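Local atomic coordinates of VESB protease (Vibrio cholerae, PDB entry 4LK4), a protein that probably acts as a secreted trypsin-like serine endopeptidase of the S1 family, hydrolysing peptide bonds in other proteins. Residues Gln252-Gly257 and Val264-Thr269. The protein carries 1 engineered substitution. Sequence-based numbering, arbitrary orientation.
Sequences QVANLG and VSQSFT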
# COMPACT_ATOMS: atom_id res chain seq x y z
N GLN A 252 -8.42 2.96 -8.99
CA GLN A 252 -8.50 3.90 -7.89
C GLN A 252 -8.32 5.34 -8.35
O GLN A 252 -9.17 6.18 -8.11
CB GLN A 252 -7.45 3.58 -6.85
CG GLN A 252 -7.72 4.22 -5.49
CD GLN A 252 -6.48 4.20 -4.59
OE1 GLN A 252 -5.35 4.13 -5.06
NE2 GLN A 252 -6.71 4.29 -3.29
N VAL A 253 -7.20 5.63 -9.01
CA VAL A 253 -6.81 7.01 -9.27
C VAL A 253 -6.55 7.13 -10.74
O VAL A 253 -5.70 6.44 -11.27
CB VAL A 253 -5.51 7.42 -8.52
CG1 VAL A 253 -5.11 8.84 -8.87
CG2 VAL A 253 -5.70 7.34 -7.02
N ALA A 254 -7.25 8.03 -11.38
CA ALA A 254 -6.89 8.41 -12.73
C ALA A 254 -6.32 9.79 -12.60
O ALA A 254 -7.04 10.74 -12.37
CB ALA A 254 -8.12 8.41 -13.60
N ASN A 255 -5.00 9.88 -12.68
CA ASN A 255 -4.35 11.19 -12.65
C ASN A 255 -4.02 11.59 -14.06
O ASN A 255 -3.09 11.05 -14.64
CB ASN A 255 -3.06 11.17 -11.82
CG ASN A 255 -2.43 12.56 -11.70
OD1 ASN A 255 -2.51 13.39 -12.62
ND2 ASN A 255 -1.83 12.83 -10.55
N LEU A 256 -4.76 12.55 -14.61
CA LEU A 256 -4.55 12.96 -15.98
C LEU A 256 -3.42 13.94 -16.12
O LEU A 256 -3.11 14.36 -17.22
CB LEU A 256 -5.82 13.58 -16.55
CG LEU A 256 -7.06 12.72 -16.33
CD1 LEU A 256 -8.14 13.21 -17.26
CD2 LEU A 256 -6.81 11.23 -16.54
N GLY A 257 -2.81 14.33 -15.01
CA GLY A 257 -1.66 15.21 -15.04
C GLY A 257 -2.08 16.53 -15.64
O GLY A 257 -3.24 16.92 -15.52
N VAL A 264 -12.86 16.94 -19.75
CA VAL A 264 -12.08 15.73 -19.78
C VAL A 264 -12.88 14.58 -19.19
O VAL A 264 -13.50 14.72 -18.16
CB VAL A 264 -10.76 15.84 -19.00
CG1 VAL A 264 -9.88 14.64 -19.33
CG2 VAL A 264 -10.04 17.13 -19.36
N SER A 265 -12.82 13.44 -19.87
CA SER A 265 -13.60 12.27 -19.53
C SER A 265 -12.66 11.11 -19.17
O SER A 265 -11.52 11.06 -19.62
CB SER A 265 -14.48 11.91 -20.74
OG SER A 265 -15.22 10.73 -20.52
N GLN A 266 -13.15 10.18 -18.37
CA GLN A 266 -12.33 9.04 -17.95
C GLN A 266 -13.19 7.91 -17.39
O GLN A 266 -13.96 8.12 -16.51
CB GLN A 266 -11.32 9.48 -16.89
CG GLN A 266 -10.42 8.37 -16.38
CD GLN A 266 -9.52 7.84 -17.47
OE1 GLN A 266 -8.87 8.61 -18.17
NE2 GLN A 266 -9.50 6.53 -17.63
N SER A 267 -13.03 6.72 -17.93
CA SER A 267 -13.73 5.55 -17.43
C SER A 267 -13.02 4.89 -16.20
O SER A 267 -11.79 4.94 -16.07
CB SER A 267 -13.85 4.55 -18.58
OG SER A 267 -14.58 3.41 -18.18
N PHE A 268 -13.81 4.29 -15.31
CA PHE A 268 -13.31 3.57 -14.13
C PHE A 268 -14.01 2.22 -14.04
O PHE A 268 -15.23 2.16 -14.13
CB PHE A 268 -13.61 4.33 -12.85
CG PHE A 268 -12.78 5.55 -12.66
CD1 PHE A 268 -13.10 6.70 -13.30
CD2 PHE A 268 -11.70 5.54 -11.81
CE1 PHE A 268 -12.35 7.85 -13.11
CE2 PHE A 268 -10.95 6.68 -11.62
CZ PHE A 268 -11.29 7.84 -12.26
N THR A 269 -13.27 1.13 -13.83
CA THR A 269 -13.89 -0.19 -13.79
C THR A 269 -13.81 -0.83 -12.41
O THR A 269 -12.78 -0.74 -11.72
CB THR A 269 -13.30 -1.10 -14.86
OG1 THR A 269 -13.53 -0.49 -16.13
CG2 THR A 269 -13.97 -2.47 -14.85
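A254, L256, V264, Q266 and F268 meet across two strands that run antiparallel but lie 8.8 Å apart, axis to axis. That is too far for ladder pairing, so the contact between 252-257 and 264-269 is made mainly by side chains. A254 is the middle of the contact. Its CB sits 3.5 Å from CZ of F268, meeting the ring obliquely, and 3.6 Å from CG of Q266. A chi1 of -72° sets CG of F268 beside the backbone N and anti to the carbonyl carbon, with the ring reaching across to A254. CE2, next to CZ, lies 4.0 Å from the backbone O of Q252. The Q266 chain bends at chi2 (65°), which brings NE2 to the carbonyl of the next residue, S267. There NE2 donates to O of S267 over 3.2 Å, on a lone pair and nearly straight at 161°. OE1 of the same amide faces CD2 of L256 at 3.7 Å. The L256-V264 approach is modelled too tightly to be relied on. Beyond the pair, F329 stacks edge-to-face with F268, and backbone bonds tie A254 to R345 and Q347 of strand 338-349. Strands 248-258 and 262-272 form a beta hairpin that splays apart here. Their facing side chains pack as between the layers of an Ig-like beta sandwich, consistent with the HYDIN/CFA65/VesB-like domain.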